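Long-range contacts in N-acetyl-beta-D glucosaminidase (Rhizomucor miehei CAU432, PDB 4ZM6), which probably hydrolyses beta-linked N-acetylglucosamine through a family 3 glycosidase domain and carries a GCN5-related glucosamine N-acetyltransferase region that binds acetyl-CoA: residues Ser651-Gly659 with Glu777-Thr785; Asn684-Gln694 with Val828-Leu839. All coordinates share one frame; numbering follows the deposited sequence.

Contact 1: residues Ser651-Gly659 with Glu777-Thr785; sequences STYPRFFPG and EYRSDLIWT
Y653 reaches across from its loop to the loop residues R779, S780 and D781, and its hydroxyl is the hub of the contact. CG stands anti to the backbone N (chi1 -156°), which carries the ring over to 779-781 although CB itself does not point there. The phenol OH donates to D781 OD1 at 2.7 Å, nearly along the carboxylate C-O axis and in the plane of the ring, while the carboxylate itself stands almost upright to that ring. The same oxygen accepts the backbone N-H of S780, N to OH 2.9 Å at 152°, so two bonds fix the rotation of the hydroxyl. S780 OG lies over one face of the ring, 3.3 Å from CE1, and also meets P654 CB at 3.5 Å; P654 follows a cis peptide bond. R779, with Y653 OH at the edge of its guanidinium, holds D781 side-on, NE to OD1 and NH2 to OD2, from above the carboxylate plane, and R779 NH1 carries salt bridges to D747 and D750, so the acceptor of Y653 is probably kept ionised. Away from this knot the fit is looser. I783 CD1 comes no nearer than 4.4 Å to F656 CD1, and W784 brings the edge of its indole to the F656 carbonyl, CZ2 to O 3.3 Å. F657 CE1 meets W784 CZ2 at 4.0 Å, the two side chains crossing at about a right angle. Y778, exposed to solvent, barely takes part. F657 also touches the bound acetyl-CoA: this is a loop-loop junction between two N-acetyltransferase family regions, beside the cofactor pocket of the first.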
loop_
_atom_site.group_PDB
_atom_site.type_symbol
_atom_site.label_atom_id
_atom_site.label_comp_id
_atom_site.label_asym_id
_atom_site.label_seq_id
_atom_site.Cartn_x
_atom_site.Cartn_y
_atom_site.Cartn_z
ATOM N N SER A 651 4.709 -15.898 22.135
ATOM C CA SER A 651 4.669 -16.793 20.985
ATOM C C SER A 651 4.966 -18.230 21.382
ATOM O O SER A 651 5.402 -18.509 22.498
ATOM C CB SER A 651 5.644 -16.318 19.900
ATOM O OG SER A 651 6.833 -15.781 20.459
ATOM N N THR A 652 4.703 -19.142 20.452
ATOM C CA THR A 652 5.039 -20.549 20.623
ATOM C C THR A 652 6.475 -20.794 20.131
ATOM O O THR A 652 7.390 -20.940 20.949
ATOM C CB THR A 652 4.036 -21.447 19.878
ATOM O OG1 THR A 652 3.862 -20.957 18.550
ATOM C CG2 THR A 652 2.687 -21.438 20.573
ATOM N N TYR A 653 6.671 -20.798 18.811
ATOM C CA TYR A 653 7.989 -21.029 18.213
ATOM C C TYR A 653 8.172 -20.217 16.926
ATOM O O TYR A 653 7.364 -20.341 16.007
ATOM C CB TYR A 653 8.170 -22.521 17.890
ATOM C CG TYR A 653 9.625 -22.957 17.826
ATOM C CD1 TYR A 653 10.409 -22.680 16.710
ATOM C CD2 TYR A 653 10.216 -23.628 18.895
ATOM C CE1 TYR A 653 11.738 -23.063 16.656
ATOM C CE2 TYR A 653 11.542 -24.013 18.853
ATOM C CZ TYR A 653 12.300 -23.735 17.733
ATOM O OH TYR A 653 13.622 -24.121 17.686
ATOM N N PRO A 654 9.229 -19.383 16.845
ATOM C CA PRO A 654 10.213 -19.012 17.870
ATOM C C PRO A 654 9.608 -18.104 18.933
ATOM O O PRO A 654 8.438 -17.732 18.831
ATOM C CB PRO A 654 11.293 -18.261 17.079
ATOM C CG PRO A 654 10.605 -17.761 15.860
ATOM C CD PRO A 654 9.546 -18.777 15.538
ATOM N N ARG A 655 10.402 -17.724 19.932
ATOM C CA ARG A 655 9.843 -17.122 21.134
ATOM C C ARG A 655 10.865 -16.470 22.043
ATOM O O ARG A 655 11.913 -17.044 22.311
ATOM C CB ARG A 655 9.112 -18.210 21.923
ATOM C CG ARG A 655 8.792 -17.859 23.367
ATOM C CD ARG A 655 8.732 -19.084 24.259
ATOM N NE ARG A 655 8.102 -20.225 23.601
ATOM C CZ ARG A 655 8.018 -21.435 24.141
ATOM N NH1 ARG A 655 8.495 -21.669 25.364
ATOM N NH2 ARG A 655 7.440 -22.415 23.459
ATOM N N PHE A 656 10.529 -15.276 22.533
ATOM C CA PHE A 656 11.195 -14.695 23.700
ATOM C C PHE A 656 10.482 -15.154 24.970
ATOM O O PHE A 656 11.114 -15.633 25.904
ATOM C CB PHE A 656 11.156 -13.176 23.652
ATOM C CG PHE A 656 11.828 -12.581 22.450
ATOM C CD1 PHE A 656 13.209 -12.524 22.371
ATOM C CD2 PHE A 656 11.077 -12.042 21.417
ATOM C CE1 PHE A 656 13.830 -11.955 21.273
ATOM C CE2 PHE A 656 11.691 -11.470 20.318
ATOM C CZ PHE A 656 13.070 -11.427 20.243
ATOM N N PHE A 657 9.158 -14.988 24.989
ATOM C CA PHE A 657 8.311 -15.381 26.119
ATOM C C PHE A 657 7.034 -16.067 25.613
ATOM O O PHE A 657 6.525 -15.716 24.545
ATOM C CB PHE A 657 7.918 -14.154 26.945
ATOM C CG PHE A 657 9.081 -13.293 27.376
ATOM C CD1 PHE A 657 10.115 -13.820 28.141
ATOM C CD2 PHE A 657 9.125 -11.941 27.050
ATOM C CE1 PHE A 657 11.179 -13.022 28.545
ATOM C CE2 PHE A 657 10.184 -11.139 27.453
ATOM C CZ PHE A 657 11.211 -11.679 28.205
ATOM N N PRO A 658 6.517 -17.056 26.369
ATOM C CA PRO A 658 5.265 -17.729 26.016
ATOM C C PRO A 658 4.036 -16.946 26.466
ATOM O O PRO A 658 2.945 -17.153 25.944
ATOM C CB PRO A 658 5.350 -19.032 26.799
ATOM C CG PRO A 658 6.088 -18.647 28.033
ATOM C CD PRO A 658 7.099 -17.622 27.601
ATOM N N GLY A 659 4.224 -16.081 27.456
ATOM C CA GLY A 659 3.188 -15.184 27.934
ATOM C C GLY A 659 3.899 -13.969 28.482
ATOM O O GLY A 659 4.957 -13.600 27.975
ATOM N N GLU A 777 21.963 -24.391 14.589
ATOM C CA GLU A 777 22.086 -22.981 14.994
ATOM C C GLU A 777 20.764 -22.194 14.920
ATOM O O GLU A 777 20.618 -21.179 15.594
ATOM C CB GLU A 777 23.174 -22.266 14.180
ATOM C CG GLU A 777 22.846 -22.075 12.703
ATOM C CD GLU A 777 23.879 -21.247 11.953
ATOM O OE1 GLU A 777 24.836 -20.741 12.588
ATOM O OE2 GLU A 777 23.724 -21.101 10.717
ATOM N N TYR A 778 19.815 -22.667 14.113
ATOM C CA TYR A 778 18.492 -22.045 14.007
ATOM C C TYR A 778 17.461 -22.609 14.991
ATOM O O TYR A 778 16.265 -22.353 14.852
ATOM C CB TYR A 778 17.941 -22.128 12.566
ATOM C CG TYR A 778 18.781 -21.412 11.521
ATOM C CD1 TYR A 778 19.542 -20.289 11.848
ATOM C CD2 TYR A 778 18.801 -21.847 10.199
ATOM C CE1 TYR A 778 20.309 -19.639 10.898
ATOM C CE2 TYR A 778 19.564 -21.195 9.240
ATOM C CZ TYR A 778 20.315 -20.090 9.600
ATOM O OH TYR A 778 21.079 -19.424 8.675
ATOM N N ARG A 779 17.918 -23.364 15.984
ATOM C CA ARG A 779 17.041 -23.814 17.052
ATOM C C ARG A 779 16.988 -22.740 18.131
ATOM O O ARG A 779 18.022 -22.323 18.654
ATOM C CB ARG A 779 17.529 -25.141 17.634
ATOM C CG ARG A 779 17.470 -26.296 16.647
ATOM C CD ARG A 779 16.059 -26.848 16.487
ATOM N NE ARG A 779 15.562 -27.463 17.719
ATOM C CZ ARG A 779 15.943 -28.652 18.196
ATOM N NH1 ARG A 779 16.850 -29.393 17.563
ATOM N NH2 ARG A 779 15.424 -29.104 19.334
ATOM N N SER A 780 15.776 -22.291 18.445
ATOM C CA SER A 780 15.557 -21.253 19.445
ATOM C C SER A 780 14.938 -21.831 20.718
ATOM O O SER A 780 14.431 -21.079 21.550
ATOM C CB SER A 780 14.667 -20.155 18.862
ATOM O OG SER A 780 13.559 -20.712 18.172
ATOM N N ASP A 781 14.991 -23.160 20.871
ATOM C CA ASP A 781 14.504 -23.844 22.086
ATOM C C ASP A 781 15.059 -23.170 23.336
ATOM O O ASP A 781 14.315 -22.792 24.251
ATOM C CB ASP A 781 14.918 -25.326 22.110
ATOM C CG ASP A 781 14.360 -26.127 20.938
ATOM O OD1 ASP A 781 14.323 -25.599 19.809
ATOM O OD2 ASP A 781 13.984 -27.303 21.140
ATOM N N LEU A 782 16.379 -23.018 23.361
ATOM C CA LEU A 782 17.052 -22.388 24.474
ATOM C C LEU A 782 17.866 -21.219 23.960
ATOM O O LEU A 782 18.808 -21.402 23.195
ATOM C CB LEU A 782 17.947 -23.399 25.196
ATOM C CG LEU A 782 18.821 -22.886 26.344
ATOM C CD1 LEU A 782 17.976 -22.363 27.499
ATOM C CD2 LEU A 782 19.748 -23.991 26.827
ATOM N N ILE A 783 17.480 -20.015 24.367
ATOM C CA ILE A 783 18.215 -18.801 24.015
ATOM C C ILE A 783 18.880 -18.169 25.241
ATOM O O ILE A 783 19.656 -17.220 25.110
ATOM C CB ILE A 783 17.302 -17.763 23.319
ATOM C CG1 ILE A 783 16.192 -17.269 24.260
ATOM C CG2 ILE A 783 16.686 -18.357 22.063
ATOM C CD1 ILE A 783 15.394 -16.100 23.718
ATOM N N TRP A 784 18.596 -18.704 26.424
ATOM C CA TRP A 784 19.033 -18.085 27.668
ATOM C C TRP A 784 20.390 -18.639 28.094
ATOM O O TRP A 784 20.550 -19.121 29.218
ATOM C CB TRP A 784 17.986 -18.319 28.766
ATOM C CG TRP A 784 16.602 -17.895 28.378
ATOM C CD1 TRP A 784 15.489 -18.686 28.300
ATOM C CD2 TRP A 784 16.188 -16.583 28.006
ATOM N NE1 TRP A 784 14.408 -17.944 27.902
ATOM C CE2 TRP A 784 14.809 -16.646 27.716
ATOM C CE3 TRP A 784 16.845 -15.352 27.894
ATOM C CZ2 TRP A 784 14.077 -15.525 27.318
ATOM C CZ3 TRP A 784 16.111 -14.232 27.496
ATOM C CH2 TRP A 784 14.745 -14.332 27.211
ATOM N N THR A 785 21.371 -18.542 27.202
ATOM C CA THR A 785 22.674 -19.182 27.403
ATOM C C THR A 785 23.713 -18.274 28.062
ATOM O O THR A 785 24.875 -18.660 28.193
ATOM C CB THR A 785 23.253 -19.696 26.069
ATOM O OG1 THR A 785 23.338 -18.614 25.131
ATOM C CG2 THR A 785 22.381 -20.807 25.493
#

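Contact 2: residues Asn684-Gln694 with Val828-Leu839; sequences NLVHDLIGDLQ and VTKSYVDWVELL
An antiparallel beta ladder joins strand 686-692 to strand 830-834, with a G1 bulge where W835 and V836 both face H687. Among its backbone bonds, L689 N to V833 O is nearly straight (177°), and L693 N to T829 O extends the pairing beyond the strand end. D688 fastens the bulge with its carboxylate: OD1 takes the W835 N-H end-on at 2.8 Å, and OD2 receives the Y832 hydroxyl at 2.6 Å from above the carboxylate plane. Y853 is a second hydrogen-bond partner of OD2, so this buried acid is held at both oxygens. On the other face L689 forms the apolar centre, its CD1 against V836 CG2 and its CD2 against L839 CD1. In H687, CG beside the backbone N (chi1 -46°) brings the ring under L839, whose CD2 sits over one face in a CH-pi contact, 4.0 Å from the centroid; ND1 bonds to S852. V686 CG1 lies against W835 CD1 beside the bulge. Strand 847-857 pairs with the other edge of 686-692. The whole is a G1 bulge where the chain turns a corner at W835, inside a mixed sheet built from both N-acetyltransferase regions.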
loop_
_atom_site.group_PDB
_atom_site.type_symbol
_atom_site.label_atom_id
_atom_site.label_comp_id
_atom_site.label_asym_id
_atom_site.label_seq_id
_atom_site.Cartn_x
_atom_site.Cartn_y
_atom_site.Cartn_z
ATOM N N ASN A 684 -4.346 -18.456 36.311
ATOM C CA ASN A 684 -3.188 -19.211 36.792
ATOM C C ASN A 684 -1.929 -18.858 36.012
ATOM O O ASN A 684 -2.002 -18.266 34.935
ATOM C CB ASN A 684 -3.453 -20.715 36.692
ATOM C CG ASN A 684 -3.748 -21.165 35.271
ATOM O OD1 ASN A 684 -2.844 -21.565 34.537
ATOM N ND2 ASN A 684 -5.017 -21.091 34.870
ATOM N N LEU A 685 -0.777 -19.230 36.562
ATOM C CA LEU A 685 0.512 -18.973 35.922
ATOM C C LEU A 685 0.988 -20.183 35.123
ATOM O O LEU A 685 0.381 -21.256 35.156
ATOM C CB LEU A 685 1.568 -18.592 36.965
ATOM C CG LEU A 685 1.396 -17.240 37.665
ATOM C CD1 LEU A 685 2.560 -16.996 38.613
ATOM C CD2 LEU A 685 1.280 -16.091 36.672
ATOM N N VAL A 686 2.078 -19.972 34.391
ATOM C CA VAL A 686 2.728 -20.990 33.582
ATOM C C VAL A 686 4.222 -20.807 33.817
ATOM O O VAL A 686 4.677 -19.678 34.000
ATOM C CB VAL A 686 2.329 -20.828 32.097
ATOM C CG1 VAL A 686 3.494 -21.080 31.151
ATOM C CG2 VAL A 686 1.159 -21.741 31.763
ATOM N N HIS A 687 4.978 -21.905 33.814
ATOM C CA HIS A 687 6.359 -21.890 34.317
ATOM C C HIS A 687 7.415 -22.435 33.356
ATOM O O HIS A 687 7.151 -23.350 32.571
ATOM C CB HIS A 687 6.435 -22.700 35.609
ATOM C CG HIS A 687 5.340 -22.390 36.578
ATOM N ND1 HIS A 687 5.413 -21.343 37.471
ATOM C CD2 HIS A 687 4.143 -22.986 36.790
ATOM C CE1 HIS A 687 4.307 -21.312 38.196
ATOM N NE2 HIS A 687 3.521 -22.297 37.801
ATOM N N ASP A 688 8.607 -21.846 33.437
ATOM C CA ASP A 688 9.834 -22.444 32.919
ATOM C C ASP A 688 10.579 -23.056 34.104
ATOM O O ASP A 688 10.678 -22.430 35.163
ATOM C CB ASP A 688 10.734 -21.389 32.256
ATOM C CG ASP A 688 10.267 -20.989 30.864
ATOM O OD1 ASP A 688 9.279 -21.549 30.358
ATOM O OD2 ASP A 688 10.888 -20.085 30.273
ATOM N N LEU A 689 11.108 -24.265 33.920
ATOM C CA LEU A 689 11.849 -24.966 34.972
ATOM C C LEU A 689 13.346 -24.986 34.694
ATOM O O LEU A 689 13.768 -24.923 33.540
ATOM C CB LEU A 689 11.349 -26.402 35.104
ATOM C CG LEU A 689 9.834 -26.611 35.143
ATOM C CD1 LEU A 689 9.516 -28.081 35.342
ATOM C CD2 LEU A 689 9.185 -25.783 36.242
ATOM N N ILE A 690 14.139 -25.075 35.762
ATOM C CA ILE A 690 15.592 -25.261 35.656
ATOM C C ILE A 690 16.019 -26.454 36.506
ATOM O O ILE A 690 15.527 -26.640 37.621
ATOM C CB ILE A 690 16.396 -24.003 36.062
ATOM C CG1 ILE A 690 17.904 -24.266 35.920
ATOM C CG2 ILE A 690 16.080 -23.571 37.489
ATOM C CD1 ILE A 690 18.773 -23.042 36.109
ATOM N N GLY A 691 16.931 -27.263 35.972
ATOM C CA GLY A 691 17.414 -28.455 36.669
ATOM C C GLY A 691 18.924 -28.596 36.609
ATOM O O GLY A 691 19.514 -28.522 35.532
ATOM N N ASP A 692 19.543 -28.798 37.770
ATOM C CA ASP A 692 20.974 -29.087 37.855
ATOM C C ASP A 692 21.228 -30.557 37.504
ATOM O O ASP A 692 20.602 -31.450 38.067
ATOM C CB ASP A 692 21.495 -28.787 39.263
ATOM C CG ASP A 692 22.990 -28.993 39.393
ATOM O OD1 ASP A 692 23.730 -28.654 38.446
ATOM O OD2 ASP A 692 23.432 -29.490 40.448
ATOM N N LEU A 693 22.136 -30.797 36.563
ATOM C CA LEU A 693 22.492 -32.155 36.157
ATOM C C LEU A 693 23.938 -32.507 36.519
ATOM O O LEU A 693 24.411 -33.582 36.160
ATOM C CB LEU A 693 22.283 -32.326 34.650
ATOM C CG LEU A 693 20.870 -32.117 34.106
ATOM C CD1 LEU A 693 20.833 -32.429 32.620
ATOM C CD2 LEU A 693 19.854 -32.974 34.844
ATOM N N GLN A 694 24.618 -31.613 37.240
ATOM C CA GLN A 694 26.039 -31.768 37.583
ATOM C C GLN A 694 26.399 -33.226 37.836
ATOM O O GLN A 694 27.263 -33.786 37.158
ATOM C CB GLN A 694 26.392 -30.921 38.816
ATOM C CG GLN A 694 27.492 -29.894 38.585
ATOM C CD GLN A 694 27.117 -28.528 39.138
ATOM O OE1 GLN A 694 26.873 -28.380 40.337
ATOM N NE2 GLN A 694 27.049 -27.524 38.264
ATOM N N VAL A 828 25.901 -31.371 29.720
ATOM C CA VAL A 828 24.976 -30.338 30.159
ATOM C C VAL A 828 24.902 -30.320 31.677
ATOM O O VAL A 828 24.609 -31.339 32.296
ATOM C CB VAL A 828 23.560 -30.574 29.602
ATOM C CG1 VAL A 828 22.568 -29.587 30.209
ATOM C CG2 VAL A 828 23.560 -30.470 28.082
ATOM N N THR A 829 25.164 -29.155 32.261
ATOM C CA THR A 829 25.058 -28.955 33.704
ATOM C C THR A 829 23.725 -28.306 34.124
ATOM O O THR A 829 23.248 -28.550 35.235
ATOM C CB THR A 829 26.229 -28.098 34.232
ATOM O OG1 THR A 829 26.282 -26.853 33.528
ATOM C CG2 THR A 829 27.547 -28.819 34.046
ATOM N N LYS A 830 23.130 -27.488 33.250
ATOM C CA LYS A 830 21.878 -26.785 33.562
ATOM C C LYS A 830 20.838 -27.038 32.475
ATOM O O LYS A 830 21.123 -26.856 31.299
ATOM C CB LYS A 830 22.139 -25.284 33.706
ATOM C CG LYS A 830 23.059 -24.931 34.869
ATOM C CD LYS A 830 23.599 -23.509 34.752
ATOM C CE LYS A 830 24.739 -23.239 35.728
ATOM N NZ LYS A 830 24.258 -23.015 37.119
ATOM N N SER A 831 19.632 -27.445 32.871
ATOM C CA SER A 831 18.620 -27.929 31.922
ATOM C C SER A 831 17.328 -27.105 31.941
ATOM O O SER A 831 16.807 -26.782 33.002
ATOM C CB SER A 831 18.303 -29.398 32.208
ATOM O OG SER A 831 17.370 -29.912 31.277
ATOM N N TYR A 832 16.805 -26.814 30.751
ATOM C CA TYR A 832 15.686 -25.898 30.559
ATOM C C TYR A 832 14.428 -26.639 30.125
ATOM O O TYR A 832 14.353 -27.135 29.004
ATOM C CB TYR A 832 16.080 -24.887 29.482
ATOM C CG TYR A 832 15.105 -23.755 29.193
ATOM C CD1 TYR A 832 14.550 -22.986 30.217
ATOM C CD2 TYR A 832 14.797 -23.409 27.880
ATOM C CE1 TYR A 832 13.688 -21.936 29.939
ATOM C CE2 TYR A 832 13.942 -22.360 27.595
ATOM C CZ TYR A 832 13.390 -21.626 28.623
ATOM O OH TYR A 832 12.543 -20.584 28.315
ATOM N N VAL A 833 13.444 -26.718 31.018
ATOM C CA VAL A 833 12.130 -27.257 30.672
ATOM C C VAL A 833 11.145 -26.094 30.598
ATOM O O VAL A 833 10.773 -25.517 31.616
ATOM C CB VAL A 833 11.653 -28.298 31.697
ATOM C CG1 VAL A 833 10.255 -28.791 31.350
ATOM C CG2 VAL A 833 12.638 -29.457 31.762
ATOM N N ASP A 834 10.729 -25.758 29.384
ATOM C CA ASP A 834 10.005 -24.523 29.134
ATOM C C ASP A 834 8.506 -24.759 29.057
ATOM O O ASP A 834 8.063 -25.782 28.537
ATOM C CB ASP A 834 10.511 -23.851 27.846
ATOM C CG ASP A 834 10.289 -24.699 26.598
ATOM O OD1 ASP A 834 10.760 -25.853 26.560
ATOM O OD2 ASP A 834 9.654 -24.204 25.641
ATOM N N TRP A 835 7.747 -23.803 29.596
ATOM C CA TRP A 835 6.293 -23.743 29.460
ATOM C C TRP A 835 5.635 -25.044 29.907
ATOM O O TRP A 835 5.161 -25.826 29.080
ATOM C CB TRP A 835 5.915 -23.402 28.011
ATOM C CG TRP A 835 4.447 -23.094 27.770
ATOM C CD1 TRP A 835 3.400 -23.289 28.634
ATOM C CD2 TRP A 835 3.873 -22.579 26.563
ATOM N NE1 TRP A 835 2.221 -22.906 28.045
ATOM C CE2 TRP A 835 2.480 -22.469 26.774
ATOM C CE3 TRP A 835 4.401 -22.195 25.325
ATOM C CZ2 TRP A 835 1.608 -21.988 25.793
ATOM C CZ3 TRP A 835 3.531 -21.718 24.347
ATOM C CH2 TRP A 835 2.148 -21.621 24.589
ATOM N N VAL A 836 5.613 -25.262 31.219
ATOM C CA VAL A 836 4.949 -26.427 31.805
ATOM C C VAL A 836 4.234 -26.065 33.101
ATOM O O VAL A 836 4.513 -25.033 33.719
ATOM C CB VAL A 836 5.934 -27.586 32.077
ATOM C CG1 VAL A 836 6.504 -28.123 30.770
ATOM C CG2 VAL A 836 7.048 -27.157 33.028
ATOM N N GLU A 837 3.313 -26.936 33.500
ATOM C CA GLU A 837 2.476 -26.715 34.680
ATOM C C GLU A 837 2.589 -27.810 35.744
ATOM O O GLU A 837 2.473 -27.520 36.934
ATOM C CB GLU A 837 1.015 -26.571 34.256
ATOM C CG GLU A 837 0.792 -25.529 33.175
ATOM C CD GLU A 837 -0.663 -25.127 33.048
ATOM O OE1 GLU A 837 -1.246 -25.373 31.971
ATOM O OE2 GLU A 837 -1.224 -24.571 34.023
ATOM N N LEU A 838 2.797 -29.058 35.327
ATOM C CA LEU A 838 2.877 -30.186 36.262
ATOM C C LEU A 838 4.208 -30.171 37.013
ATOM O O LEU A 838 5.110 -30.961 36.731
ATOM C CB LEU A 838 2.665 -31.518 35.522
ATOM C CG LEU A 838 1.223 -31.997 35.252
ATOM C CD1 LEU A 838 0.159 -30.911 35.413
ATOM C CD2 LEU A 838 1.123 -32.638 33.871
ATOM N N LEU A 839 4.305 -29.263 37.982
ATOM C CA LEU A 839 5.552 -29.015 38.707
ATOM C C LEU A 839 5.977 -30.178 39.596
ATOM O O LEU A 839 7.172 -30.379 39.809
ATOM C CB LEU A 839 5.448 -27.733 39.545
ATOM C CG LEU A 839 5.898 -26.416 38.893
ATOM C CD1 LEU A 839 5.598 -26.361 37.400
ATOM C CD2 LEU A 839 5.262 -25.233 39.615
#

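How the contacts relate
The centres of the two contacts lie about 14 Å apart, and their segments alternate along the chain: 651-659, 684-694, 777-785, then 828-839. Each contact thus joins the region assigned to the first N-acetyltransferase range to that of the second, contact 1 through loops and contact 2 through a shared mixed sheet. They also touch directly. R655 NH1 forms a salt bridge with D834 OD2 at 2.8 Å, and the Y832 ring packs against L782 and W784. The direct contacts between them are consistent with one continuous interface of the two regions, running from the acetyl-CoA beside F657 to the strands farther from the cofactor.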